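Local coordinates for colicin-D (Escherichia coli, PDB 5ZNM), which kills Escherichia coli and its close relatives by blocking protein synthesis, and here comprises the central domain joined to the C-terminal tRNA-cutting RNase domain, at residues 293-298 and 319-324; 40-45 and 230-235; 94-99 and 165-170. All blocks are in the same frame, centred on the assembly; numbering follows the deposited sequence.

Contact 1: residues 293-298 and 319-324. With SO4 (sulfate ion), chain E.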
ATOM      1  N   LYS A 293      16.887 -26.902   5.774  1.00 17.12           N
ATOM      2  CA  LYS A 293      17.410 -27.006   7.134  1.00 20.96           C
ATOM      3  C   LYS A 293      17.030 -28.341   7.772  1.00 18.41           C
ATOM      4  O   LYS A 293      17.881 -29.035   8.338  1.00 20.18           O
ATOM      5  CB  LYS A 293      16.896 -25.818   7.960  1.00 19.43           C
ATOM      6  CG  LYS A 293      17.272 -25.870   9.426  1.00 33.89           C
ATOM      7  CD  LYS A 293      18.398 -24.907   9.752  1.00 45.14           C
ATOM      8  CE  LYS A 293      18.741 -24.936  11.241  1.00 51.56           C
ATOM      9  NZ  LYS A 293      19.304 -26.260  11.667  1.00 52.08           N
ATOM     10  N   GLN A 294      15.757 -28.743   7.661  1.00 18.39           N
ATOM     11  CA  GLN A 294      15.341 -29.996   8.284  1.00 19.61           C
ATOM     12  C   GLN A 294      15.904 -31.212   7.546  1.00 15.54           C
ATOM     13  O   GLN A 294      16.319 -32.189   8.181  1.00 14.69           O
ATOM     14  CB  GLN A 294      13.810 -30.075   8.365  1.00 17.56           C
ATOM     15  CG  GLN A 294      13.277 -31.190   9.310  1.00 16.44           C
ATOM     16  CD  GLN A 294      13.523 -30.878  10.783  1.00 18.88           C
ATOM     17  OE1 GLN A 294      13.908 -29.767  11.126  1.00 18.06           O
ATOM     18  NE2 GLN A 294      13.294 -31.862  11.662  1.00 19.17           N
ATOM     19  N   LEU A 295      15.915 -31.187   6.213  1.00 12.91           N
ATOM     20  CA  LEU A 295      16.529 -32.277   5.456  1.00 13.61           C
ATOM     21  C   LEU A 295      17.982 -32.479   5.864  1.00 19.52           C
ATOM     22  O   LEU A 295      18.450 -33.617   6.017  1.00 19.88           O
ATOM     23  CB  LEU A 295      16.428 -31.986   3.951  1.00 14.50           C
ATOM     24  CG  LEU A 295      15.023 -32.079   3.337  1.00 16.25           C
ATOM     25  CD1 LEU A 295      14.967 -31.330   1.987  1.00 16.52           C
ATOM     26  CD2 LEU A 295      14.612 -33.544   3.120  1.00 18.13           C
ATOM     27  N   ASP A 296      18.710 -31.380   6.052  1.00 18.71           N
ATOM     28  CA  ASP A 296      20.105 -31.467   6.475  1.00 17.97           C
ATOM     29  C   ASP A 296      20.209 -32.067   7.876  1.00 16.94           C
ATOM     30  O   ASP A 296      21.005 -32.983   8.117  1.00 19.51           O
ATOM     31  CB  ASP A 296      20.713 -30.065   6.414  1.00 20.68           C
ATOM     32  CG  ASP A 296      22.157 -30.031   6.810  1.00 28.76           C
ATOM     33  OD1 ASP A 296      22.441 -30.121   8.012  1.00 32.73           O
ATOM     34  OD2 ASP A 296      23.008 -29.884   5.913  1.00 36.47           O
ATOM     35  N   LYS A 297      19.378 -31.582   8.802  1.00 17.52           N
ATOM     36  CA  LYS A 297      19.365 -32.105  10.175  1.00 19.36           C
ATOM     37  C   LYS A 297      19.123 -33.606  10.223  1.00 17.06           C
ATOM     38  O   LYS A 297      19.654 -34.298  11.098  1.00 18.67           O
ATOM     39  CB  LYS A 297      18.273 -31.412  10.996  1.00 25.30           C
ATOM     40  CG  LYS A 297      18.743 -30.293  11.889  1.00 40.47           C
ATOM     41  CD  LYS A 297      17.795 -30.123  13.070  1.00 44.90           C
ATOM     42  CE  LYS A 297      16.476 -29.534  12.633  1.00 44.78           C
ATOM     43  NZ  LYS A 297      15.610 -29.096  13.772  1.00 45.97           N
ATOM     44  N   LYS A 298      18.257 -34.125   9.353  1.00 19.00           N
ATOM     45  CA  LYS A 298      17.839 -35.518   9.451  1.00 18.18           C
ATOM     46  C   LYS A 298      18.483 -36.411   8.393  1.00 16.12           C
ATOM     47  O   LYS A 298      18.086 -37.577   8.245  1.00 16.22           O
ATOM     48  CB  LYS A 298      16.314 -35.605   9.370  1.00 15.11           C
ATOM     49  CG  LYS A 298      15.581 -34.762  10.437  1.00 14.08           C
ATOM     50  CD  LYS A 298      15.990 -35.186  11.858  1.00 18.45           C
ATOM     51  CE  LYS A 298      15.232 -34.428  12.948  1.00 20.11           C
ATOM     52  NZ  LYS A 298      15.633 -34.899  14.336  1.00 22.91           N
ATOM     53  N   LYS A 319      17.964 -35.935  -3.133  1.00 12.58           N
ATOM     54  CA  LYS A 319      17.701 -37.379  -3.075  1.00 14.80           C
ATOM     55  C   LYS A 319      16.843 -37.737  -1.865  1.00 12.63           C
ATOM     56  O   LYS A 319      15.868 -38.493  -1.978  1.00 15.23           O
ATOM     57  CB  LYS A 319      19.017 -38.167  -3.008  1.00 15.09           C
ATOM     58  CG  LYS A 319      19.786 -38.321  -4.307  1.00 15.31           C
ATOM     59  CD  LYS A 319      20.875 -39.421  -4.107  1.00 19.80           C
ATOM     60  CE  LYS A 319      21.782 -39.527  -5.332  1.00 21.83           C
ATOM     61  NZ  LYS A 319      22.829 -40.557  -5.104  1.00 17.84           N
ATOM     62  N   PHE A 320      17.217 -37.217  -0.686  1.00 14.28           N
ATOM     63  CA  PHE A 320      16.501 -37.506   0.560  1.00 13.91           C
ATOM     64  C   PHE A 320      15.069 -36.982   0.497  1.00 14.64           C
ATOM     65  O   PHE A 320      14.115 -37.694   0.833  1.00 17.92           O
ATOM     66  CB  PHE A 320      17.268 -36.861   1.721  1.00 15.34           C
ATOM     67  CG  PHE A 320      16.802 -37.262   3.115  1.00 14.83           C
ATOM     68  CD1 PHE A 320      16.285 -38.512   3.370  1.00 16.62           C
ATOM     69  CD2 PHE A 320      16.932 -36.366   4.172  1.00 16.86           C
ATOM     70  CE1 PHE A 320      15.893 -38.873   4.667  1.00 18.02           C
ATOM     71  CE2 PHE A 320      16.537 -36.702   5.464  1.00 17.04           C
ATOM     72  CZ  PHE A 320      16.018 -37.969   5.711  1.00 16.29           C
ATOM     73  N   ARG A 321      14.897 -35.736   0.042  1.00 14.30           N
ATOM     74  CA  ARG A 321      13.552 -35.187  -0.132  1.00 13.58           C
ATOM     75  C   ARG A 321      12.712 -36.077  -1.049  1.00 15.15           C
ATOM     76  O   ARG A 321      11.564 -36.426  -0.729  1.00 13.90           O
ATOM     77  CB  ARG A 321      13.653 -33.761  -0.692  1.00 16.05           C
ATOM     78  CG  ARG A 321      12.381 -32.906  -0.632  1.00 16.46           C
ATOM     79  CD  ARG A 321      11.362 -33.227  -1.726  1.00 15.45           C
ATOM     80  NE  ARG A 321      11.924 -33.236  -3.095  1.00 16.98           N
ATOM     81  CZ  ARG A 321      12.097 -32.153  -3.853  1.00 19.42           C
ATOM     82  NH1 ARG A 321      12.598 -32.274  -5.084  1.00 17.35           N
ATOM     83  NH2 ARG A 321      11.761 -30.944  -3.393  1.00 19.62           N
ATOM     84  N   ASP A 322      13.278 -36.459  -2.198  1.00 14.90           N
ATOM     85  CA  ASP A 322      12.551 -37.298  -3.147  1.00 12.72           C
ATOM     86  C   ASP A 322      12.248 -38.673  -2.547  1.00 16.57           C
ATOM     87  O   ASP A 322      11.147 -39.209  -2.736  1.00 17.59           O
ATOM     88  CB  ASP A 322      13.349 -37.425  -4.459  1.00 15.37           C
ATOM     89  CG  ASP A 322      13.373 -36.111  -5.284  1.00 18.83           C
ATOM     90  OD1 ASP A 322      12.576 -35.187  -5.001  1.00 16.57           O
ATOM     91  OD2 ASP A 322      14.197 -35.991  -6.212  1.00 16.20           O
ATOM     92  N   ALA A 323      13.189 -39.244  -1.786  1.00 17.17           N
ATOM     93  CA  ALA A 323      12.929 -40.545  -1.167  1.00 16.11           C
ATOM     94  C   ALA A 323      11.773 -40.468  -0.181  1.00 20.71           C
ATOM     95  O   ALA A 323      10.927 -41.367  -0.133  1.00 16.70           O
ATOM     96  CB  ALA A 323      14.186 -41.074  -0.473  1.00 17.66           C
ATOM     97  N   ILE A 324      11.705 -39.394   0.607  1.00 13.99           N
ATOM     98  CA  ILE A 324      10.576 -39.225   1.507  1.00 13.43           C
ATOM     99  C   ILE A 324       9.277 -39.100   0.717  1.00 14.33           C
ATOM    100  O   ILE A 324       8.254 -39.689   1.086  1.00 18.75           O
ATOM    101  CB  ILE A 324      10.824 -38.023   2.437  1.00 13.19           C
ATOM    102  CG1 ILE A 324      12.059 -38.304   3.302  1.00 16.17           C
ATOM    103  CG2 ILE A 324       9.580 -37.701   3.292  1.00 15.41           C
ATOM    104  CD1 ILE A 324      12.765 -37.067   3.791  1.00 22.45           C
TER
HETATM  105  S   SO4 E 703      14.191 -31.448  15.728  1.00 48.94           S
HETATM  106  O1  SO4 E 703      13.652 -31.300  14.382  1.00 33.19           O
HETATM  107  O2  SO4 E 703      13.127 -31.097  16.669  1.00 57.03           O
HETATM  108  O3  SO4 E 703      14.641 -32.827  15.942  1.00 39.02           O
HETATM  109  O4  SO4 E 703      15.326 -30.548  15.931  1.00 48.47           O
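Phe-320 reaches from helix 314-329 to the C-terminal end of helix 292-297, where Leu-295 and Lys-298 receive it. CB already points toward the other helix, and CG is anti to the backbone N (chi1 -170°). CD2 is the first ring atom to make contact: it lies 3.8 Å from CD2 of Leu-295, and the ring edge there also faces the Leu-295 carbonyl, with O 3.6 Å from Phe-320 CD2. Farther out, CE2 and CZ approach the Lys-298 carbonyl oxygen, CZ to 3.3 Å. The weakly positive C-H rim suits the Leu-295 oxygen at its edge, and the Lys-298 oxygen approaches obliquely. CD1 of Ile-324, one turn on, lies over the centre of one face, 3.7 Å above the ring plane. The two methyls of buried Leu-295 part company: CD1 lies against Arg-321 CB at 3.8 Å, while CD2 fits among Phe-320, Ile-324 and the Arg-321 backbone. Arg-321 turns its guanidinium away, gripping Asp-322 side-on through NE and NH1, both to OD1.

The polar flank of the first helix holds a sulfate, probably from the crystallisation liquor. Gln-294 NE2 gives O1 an almost straight bond (2.8 Å, 176°), Lys-297 NZ reaches O4 at 2.6 Å and Lys-298 NZ binds O3 at 2.8 Å, two long amines well suited to an anion.

Within the tRNase domain the short helical segments cross almost perpendicularly, at 92°. Strand 365-370 adjoins both, with Phe-365 touching Gln-294 and Ile-324, and Ser-367 touching Lys-298.

Contact 2: residues 40-45 and 230-235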
ATOM      1  N   SER A  40     -10.943 -19.502 -13.396  1.00 26.55           N
ATOM      2  CA  SER A  40     -10.673 -20.935 -13.220  1.00 25.04           C
ATOM      3  C   SER A  40      -9.183 -21.202 -13.077  1.00 25.08           C
ATOM      4  O   SER A  40      -8.746 -21.919 -12.169  1.00 26.83           O
ATOM      5  CB  SER A  40     -11.208 -21.744 -14.409  1.00 33.06           C
ATOM      6  OG  SER A  40     -12.606 -21.946 -14.350  1.00 44.31           O
ATOM      7  N   VAL A  41      -8.392 -20.640 -13.990  1.00 22.37           N
ATOM      8  CA  VAL A  41      -6.974 -20.970 -14.066  1.00 24.17           C
ATOM      9  C   VAL A  41      -6.214 -20.410 -12.865  1.00 29.82           C
ATOM     10  O   VAL A  41      -5.287 -21.050 -12.353  1.00 34.98           O
ATOM     11  CB  VAL A  41      -6.412 -20.471 -15.409  1.00 31.12           C
ATOM     12  CG1 VAL A  41      -4.926 -20.332 -15.362  1.00 39.12           C
ATOM     13  CG2 VAL A  41      -6.811 -21.430 -16.521  1.00 30.84           C
ATOM     14  N   MET A  42      -6.594 -19.226 -12.379  1.00 27.88           N
ATOM     15  CA  MET A  42      -5.887 -18.658 -11.231  1.00 25.04           C
ATOM     16  C   MET A  42      -6.287 -19.304  -9.912  1.00 26.34           C
ATOM     17  O   MET A  42      -5.574 -19.144  -8.915  1.00 28.36           O
ATOM     18  CB  MET A  42      -6.122 -17.154 -11.132  1.00 29.17           C
ATOM     19  CG  MET A  42      -5.347 -16.348 -12.151  1.00 29.21           C
ATOM     20  SD  MET A  42      -5.469 -14.592 -11.819  1.00 26.61           S
ATOM     21  CE  MET A  42      -7.237 -14.351 -12.000  1.00 24.23           C
ATOM     22  N   ASN A  43      -7.402 -20.024  -9.882  1.00 32.18           N
ATOM     23  CA  ASN A  43      -7.860 -20.685  -8.670  1.00 39.30           C
ATOM     24  C   ASN A  43      -7.448 -22.151  -8.595  1.00 40.91           C
ATOM     25  O   ASN A  43      -7.885 -22.854  -7.678  1.00 52.32           O
ATOM     26  CB  ASN A  43      -9.374 -20.543  -8.541  1.00 36.22           C
ATOM     27  CG  ASN A  43      -9.772 -19.214  -7.949  1.00 41.58           C
ATOM     28  OD1 ASN A  43      -9.835 -19.066  -6.727  1.00 46.90           O
ATOM     29  ND2 ASN A  43     -10.029 -18.227  -8.806  1.00 31.31           N
ATOM     30  N   GLU A  44      -6.614 -22.627  -9.517  1.00 43.19           N
ATOM     31  CA  GLU A  44      -6.006 -23.940  -9.333  1.00 52.15           C
ATOM     32  C   GLU A  44      -5.140 -23.932  -8.074  1.00 49.56           C
ATOM     33  O   GLU A  44      -4.618 -22.894  -7.659  1.00 46.04           O
ATOM     34  CB  GLU A  44      -5.174 -24.329 -10.559  1.00 56.88           C
ATOM     35  CG  GLU A  44      -5.986 -24.621 -11.822  1.00 65.13           C
ATOM     36  CD  GLU A  44      -6.250 -26.105 -12.036  1.00 78.12           C
ATOM     37  OE1 GLU A  44      -5.348 -26.925 -11.761  1.00 80.73           O
ATOM     38  OE2 GLU A  44      -7.363 -26.453 -12.484  1.00 85.25           O
ATOM     39  N   GLN A  45      -4.986 -25.112  -7.462  1.00 55.48           N
ATOM     40  CA  GLN A  45      -4.388 -25.182  -6.129  1.00 51.01           C
ATOM     41  C   GLN A  45      -2.928 -24.734  -6.131  1.00 41.28           C
ATOM     42  O   GLN A  45      -2.467 -24.106  -5.170  1.00 44.43           O
ATOM     43  CB  GLN A  45      -4.516 -26.602  -5.568  1.00 59.05           C
ATOM     44  CG  GLN A  45      -3.471 -27.611  -6.064  1.00 69.84           C
ATOM     45  CD  GLN A  45      -3.746 -28.142  -7.465  1.00 77.45           C
ATOM     46  OE1 GLN A  45      -4.509 -27.551  -8.238  1.00 76.22           O
ATOM     47  NE2 GLN A  45      -3.120 -29.273  -7.798  1.00 79.27           N
ATOM     48  N   PRO A 230     -10.345 -10.494 -14.628  1.00 15.69           N
ATOM     49  CA  PRO A 230      -9.934 -11.581 -13.729  1.00 19.57           C
ATOM     50  C   PRO A 230      -9.661 -11.024 -12.347  1.00 17.03           C
ATOM     51  O   PRO A 230      -9.184  -9.899 -12.190  1.00 16.83           O
ATOM     52  CB  PRO A 230      -8.648 -12.122 -14.372  1.00 20.24           C
ATOM     53  CG  PRO A 230      -8.630 -11.560 -15.767  1.00 22.26           C
ATOM     54  CD  PRO A 230      -9.338 -10.244 -15.667  1.00 16.88           C
ATOM     55  N   VAL A 231      -9.959 -11.827 -11.337  1.00 16.60           N
ATOM     56  CA  VAL A 231      -9.754 -11.421  -9.951  1.00 16.79           C
ATOM     57  C   VAL A 231      -8.728 -12.373  -9.351  1.00 22.29           C
ATOM     58  O   VAL A 231      -8.971 -13.582  -9.245  1.00 24.37           O
ATOM     59  CB  VAL A 231     -11.066 -11.402  -9.161  1.00 21.10           C
ATOM     60  CG1 VAL A 231     -10.793 -11.183  -7.675  1.00 18.86           C
ATOM     61  CG2 VAL A 231     -11.945 -10.248  -9.680  1.00 21.71           C
ATOM     62  N   THR A 232      -7.565 -11.842  -9.020  1.00 20.93           N
ATOM     63  CA  THR A 232      -6.533 -12.655  -8.381  1.00 24.17           C
ATOM     64  C   THR A 232      -6.944 -12.980  -6.948  1.00 21.56           C
ATOM     65  O   THR A 232      -7.399 -12.080  -6.223  1.00 18.41           O
ATOM     66  CB  THR A 232      -5.205 -11.903  -8.392  1.00 21.06           C
ATOM     67  OG1 THR A 232      -4.878 -11.541  -9.736  1.00 23.33           O
ATOM     68  CG2 THR A 232      -4.087 -12.772  -7.809  1.00 26.06           C
ATOM     69  N   PRO A 233      -6.847 -14.240  -6.512  1.00 22.02           N
ATOM     70  CA  PRO A 233      -7.184 -14.556  -5.117  1.00 24.81           C
ATOM     71  C   PRO A 233      -6.294 -13.767  -4.175  1.00 21.15           C
ATOM     72  O   PRO A 233      -5.087 -13.663  -4.384  1.00 24.00           O
ATOM     73  CB  PRO A 233      -6.926 -16.066  -5.020  1.00 26.35           C
ATOM     74  CG  PRO A 233      -7.135 -16.548  -6.432  1.00 24.37           C
ATOM     75  CD  PRO A 233      -6.593 -15.455  -7.305  1.00 19.67           C
ATOM     76  N   VAL A 234      -6.899 -13.192  -3.151  1.00 20.22           N
ATOM     77  CA  VAL A 234      -6.209 -12.285  -2.251  1.00 27.13           C
ATOM     78  C   VAL A 234      -5.775 -13.059  -1.019  1.00 30.01           C
ATOM     79  O   VAL A 234      -6.472 -13.974  -0.567  1.00 28.90           O
ATOM     80  CB  VAL A 234      -7.104 -11.086  -1.894  1.00 33.68           C
ATOM     81  CG1 VAL A 234      -6.458 -10.211  -0.831  1.00 32.20           C
ATOM     82  CG2 VAL A 234      -7.365 -10.274  -3.154  1.00 32.75           C
ATOM     83  N   HIS A 235      -4.599 -12.721  -0.503  1.00 26.33           N
ATOM     84  CA  HIS A 235      -4.086 -13.403   0.667  1.00 37.01           C
ATOM     85  C   HIS A 235      -5.022 -13.223   1.851  1.00 43.20           C
ATOM     86  O   HIS A 235      -5.412 -12.103   2.195  1.00 39.49           O
ATOM     87  CB  HIS A 235      -2.691 -12.907   1.033  1.00 41.29           C
ATOM     88  CG  HIS A 235      -2.154 -13.542   2.278  1.00 40.59           C
ATOM     89  ND1 HIS A 235      -1.915 -14.896   2.376  1.00 42.82           N
ATOM     90  CD2 HIS A 235      -1.859 -13.019   3.492  1.00 39.98           C
ATOM     91  CE1 HIS A 235      -1.474 -15.177   3.588  1.00 44.48           C
ATOM     92  NE2 HIS A 235      -1.427 -14.056   4.284  1.00 42.67           N
TER
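The C-terminal end of helix 32-42 meets a proline-bearing extended segment through Met-42, whose side chain runs across to Pro-230, Val-231 and Thr-232. The chain is stretched as far as SD (chi2 -171°) and then bends at chi3 (-62°), which brings CE to 3.5 Å from Pro-230 CB and 3.3 Å from the Val-231 carbonyl O. The sulfur passes 3.7 Å from Thr-232 OG1, the two side chains crossing at about a right angle. A flexible, unbranched thioether suits this buried place, since it can follow the uneven surface of proline ring, carbonyl and hydroxyl. That hydroxyl has polar partners of its own in Asn-51 and Asn-212.

Residues 230-235 belong to the long connection between strands 207-212 and 243-244 of the central domain. The connection runs beside strand 65-71, with Pro-233 and His-235 both bonding through the backbone to Val-66, and Met-42 also packs on Leu-210 of strand 207-212.

Just beyond Met-42, the Pro-233 ring packs against the end of the helix: its CG is 3.9 Å from Met-42 O and 3.7 Å from Asn-43 OD1. Asn-43 meets the ring obliquely, while its ND2 turns back to bond the carbonyl of Asn-39.

Contact 3: residues 94-99 and 165-170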
ATOM      1  N   SER A  94      30.727 -11.974   4.271  1.00 79.40           N
ATOM      2  CA  SER A  94      29.645 -12.910   4.563  1.00 77.20           C
ATOM      3  C   SER A  94      28.558 -12.804   3.500  1.00 70.61           C
ATOM      4  O   SER A  94      27.910 -11.762   3.381  1.00 76.62           O
ATOM      5  CB  SER A  94      29.060 -12.645   5.956  1.00 77.65           C
ATOM      6  OG  SER A  94      27.859 -13.373   6.158  1.00 73.44           O
ATOM      7  N   PRO A  95      28.349 -13.887   2.739  1.00 59.71           N
ATOM      8  CA  PRO A  95      27.436 -13.790   1.583  1.00 52.64           C
ATOM      9  C   PRO A  95      25.990 -13.515   1.967  1.00 49.29           C
ATOM     10  O   PRO A  95      25.300 -12.779   1.252  1.00 45.62           O
ATOM     11  CB  PRO A  95      27.602 -15.148   0.888  1.00 55.80           C
ATOM     12  CG  PRO A  95      28.061 -16.073   1.967  1.00 56.78           C
ATOM     13  CD  PRO A  95      28.898 -15.242   2.907  1.00 59.93           C
ATOM     14  N   LEU A  96      25.508 -14.073   3.075  1.00 41.12           N
ATOM     15  CA  LEU A  96      24.165 -13.743   3.541  1.00 39.50           C
ATOM     16  C   LEU A  96      24.195 -12.356   4.167  1.00 47.27           C
ATOM     17  O   LEU A  96      24.804 -12.153   5.221  1.00 54.74           O
ATOM     18  CB  LEU A  96      23.663 -14.783   4.539  1.00 40.57           C
ATOM     19  CG  LEU A  96      22.265 -14.525   5.114  1.00 42.62           C
ATOM     20  CD1 LEU A  96      21.236 -14.373   3.994  1.00 39.95           C
ATOM     21  CD2 LEU A  96      21.858 -15.639   6.076  1.00 48.36           C
ATOM     22  N   LEU A  97      23.546 -11.396   3.511  1.00 38.04           N
ATOM     23  CA  LEU A  97      23.505 -10.028   4.013  1.00 37.98           C
ATOM     24  C   LEU A  97      22.417  -9.829   5.050  1.00 42.07           C
ATOM     25  O   LEU A  97      22.606  -9.061   5.999  1.00 47.54           O
ATOM     26  CB  LEU A  97      23.266  -9.049   2.864  1.00 38.64           C
ATOM     27  CG  LEU A  97      24.390  -8.962   1.846  1.00 41.68           C
ATOM     28  CD1 LEU A  97      23.886  -8.251   0.617  1.00 44.33           C
ATOM     29  CD2 LEU A  97      25.559  -8.222   2.463  1.00 40.86           C
ATOM     30  N   MET A  98      21.277 -10.488   4.879  1.00 38.21           N
ATOM     31  CA  MET A  98      20.120 -10.199   5.708  1.00 40.84           C
ATOM     32  C   MET A  98      19.090 -11.294   5.514  1.00 30.51           C
ATOM     33  O   MET A  98      18.899 -11.783   4.400  1.00 29.65           O
ATOM     34  CB  MET A  98      19.528  -8.836   5.342  1.00 46.93           C
ATOM     35  CG  MET A  98      18.376  -8.401   6.195  1.00 58.91           C
ATOM     36  SD  MET A  98      18.051  -6.669   5.854  1.00 68.04           S
ATOM     37  CE  MET A  98      19.471  -5.919   6.647  1.00 67.07           C
ATOM     38  N   ARG A  99      18.449 -11.683   6.606  1.00 32.20           N
ATOM     39  CA  ARG A  99      17.319 -12.595   6.574  1.00 33.39           C
ATOM     40  C   ARG A  99      16.125 -11.867   7.160  1.00 31.50           C
ATOM     41  O   ARG A  99      16.215 -11.302   8.254  1.00 40.09           O
ATOM     42  CB  ARG A  99      17.605 -13.877   7.362  1.00 32.20           C
ATOM     43  CG  ARG A  99      16.388 -14.781   7.554  1.00 28.68           C
ATOM     44  CD  ARG A  99      16.822 -16.172   7.927  1.00 35.31           C
ATOM     45  NE  ARG A  99      17.919 -16.643   7.108  1.00 40.37           N
ATOM     46  CZ  ARG A  99      18.448 -17.843   7.151  1.00 47.20           C
ATOM     47  NH1 ARG A  99      17.984 -18.742   7.984  1.00 49.33           N
ATOM     48  NH2 ARG A  99      19.463 -18.164   6.347  1.00 46.95           N
ATOM     49  N   ALA A 165      10.756 -16.758   5.078  1.00 24.03           N
ATOM     50  CA  ALA A 165      11.793 -15.748   5.206  1.00 26.10           C
ATOM     51  C   ALA A 165      12.428 -15.472   3.852  1.00 28.28           C
ATOM     52  O   ALA A 165      12.412 -16.314   2.950  1.00 23.12           O
ATOM     53  CB  ALA A 165      12.874 -16.176   6.211  1.00 25.18           C
ATOM     54  N   LEU A 166      13.003 -14.275   3.727  1.00 24.88           N
ATOM     55  CA  LEU A 166      13.735 -13.858   2.540  1.00 23.99           C
ATOM     56  C   LEU A 166      15.204 -13.718   2.904  1.00 29.50           C
ATOM     57  O   LEU A 166      15.552 -12.936   3.798  1.00 26.21           O
ATOM     58  CB  LEU A 166      13.187 -12.532   2.006  1.00 26.01           C
ATOM     59  CG  LEU A 166      13.826 -11.962   0.743  1.00 35.76           C
ATOM     60  CD1 LEU A 166      13.612 -12.887  -0.435  1.00 33.74           C
ATOM     61  CD2 LEU A 166      13.237 -10.595   0.466  1.00 43.57           C
ATOM     62  N   ASP A 167      16.058 -14.483   2.231  1.00 23.21           N
ATOM     63  CA  ASP A 167      17.498 -14.354   2.399  1.00 24.90           C
ATOM     64  C   ASP A 167      18.018 -13.422   1.321  1.00 29.17           C
ATOM     65  O   ASP A 167      17.804 -13.675   0.132  1.00 29.54           O
ATOM     66  CB  ASP A 167      18.204 -15.707   2.304  1.00 25.72           C
ATOM     67  CG  ASP A 167      18.160 -16.470   3.600  1.00 35.75           C
ATOM     68  OD1 ASP A 167      17.659 -15.905   4.597  1.00 40.65           O
ATOM     69  OD2 ASP A 167      18.639 -17.620   3.628  1.00 37.26           O
ATOM     70  N   LEU A 168      18.670 -12.339   1.737  1.00 27.91           N
ATOM     71  CA  LEU A 168      19.304 -11.411   0.817  1.00 27.22           C
ATOM     72  C   LEU A 168      20.784 -11.764   0.745  1.00 29.98           C
ATOM     73  O   LEU A 168      21.482 -11.768   1.768  1.00 30.49           O
ATOM     74  CB  LEU A 168      19.084  -9.961   1.249  1.00 29.34           C
ATOM     75  CG  LEU A 168      17.616  -9.510   1.246  1.00 31.46           C
ATOM     76  CD1 LEU A 168      17.500  -8.012   1.468  1.00 31.65           C
ATOM     77  CD2 LEU A 168      16.908  -9.914  -0.041  1.00 36.35           C
ATOM     78  N   LEU A 169      21.245 -12.070  -0.462  1.00 28.13           N
ATOM     79  CA  LEU A 169      22.569 -12.614  -0.701  1.00 29.45           C
ATOM     80  C   LEU A 169      23.390 -11.641  -1.524  1.00 31.34           C
ATOM     81  O   LEU A 169      22.936 -11.163  -2.575  1.00 29.51           O
ATOM     82  CB  LEU A 169      22.492 -13.948  -1.426  1.00 29.97           C
ATOM     83  CG  LEU A 169      21.632 -14.989  -0.723  1.00 35.65           C
ATOM     84  CD1 LEU A 169      21.327 -16.126  -1.677  1.00 36.02           C
ATOM     85  CD2 LEU A 169      22.345 -15.484   0.518  1.00 35.02           C
ATOM     86  N   LYS A 170      24.596 -11.362  -1.027  1.00 32.63           N
ATOM     87  CA  LYS A 170      25.594 -10.583  -1.754  1.00 36.68           C
ATOM     88  C   LYS A 170      26.045 -11.351  -3.006  1.00 30.40           C
ATOM     89  O   LYS A 170      26.407 -12.529  -2.925  1.00 29.76           O
ATOM     90  CB  LYS A 170      26.778 -10.252  -0.804  1.00 42.85           C
ATOM     91  CG  LYS A 170      27.913  -9.363  -1.395  1.00 49.95           C
ATOM     92  CD  LYS A 170      27.499  -8.368  -2.489  1.00 66.34           C
ATOM     93  CE  LYS A 170      28.632  -7.974  -3.199  1.00 69.24           C
ATOM     94  NZ  LYS A 170      28.213  -7.870  -4.645  1.00 62.71           N
TER
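Arg-99 and Asp-167 lie side by side and point the same way from neighbouring antiparallel strands, 96-103 and 163-170, whose pairing is interrupted by a classic beta bulge. Their guanidinium and carboxylate planes stand 30° apart. The chain of Arg-99 bends at chi3 (-45°), placing NE 2.6 Å from Asp-167 OD1 in a salt bridge whose hydrogen bond is weak, being far from straight. NH2 of Arg-99 also comes within 2.9 Å of Asp-167 OD2, so the opposite charges run alongside one another. CG of Arg-99 rests on the Ala-165 methyl, a small side chain beside the long one.

Leu-96 shares this face of the sheet; its CD1 touches Leu-169 CD2 at 3.8 Å, and the side chain passes obliquely by Asp-167. On the other face Met-98 and Leu-168 form a hydrogen-bonded pair, and Leu-168, a bulky apolar residue, packs on Phe-80 of helix 79-86.

In the bulge, Leu-97 and Met-98 both sit opposite Leu-168, and the Leu-97 side chain points toward the other strand and lies against Lys-170, CG to CB at 3.8 Å. Leu-168 O accepts Leu-97 N at 2.7 Å and, weakly, Met-98 N at 3.4 Å; in return Leu-168 N reaches Met-98 O at 2.7 Å.

Contacts 2 and 3 belong to the central domain, contact 1 to the C-terminal tRNase domain that follows it in the chain. Contact 3 falls within the stretch of sequence between the two halves of contact 2, yet lies on the opposite side of the chain's centre, about 31 Å away between contact centres. Contact 1 is nearer to contact 3, with centres about 23 Å and nearest atoms about 6 Å apart, than to contact 2, whose nearest atoms are about 16 Å away. The bound sulfate belongs to contact 1. Arg-321 also hydrogen-bonds Gly-203 O, just before strand 207-212, on which Met-42 of contact 2 packs.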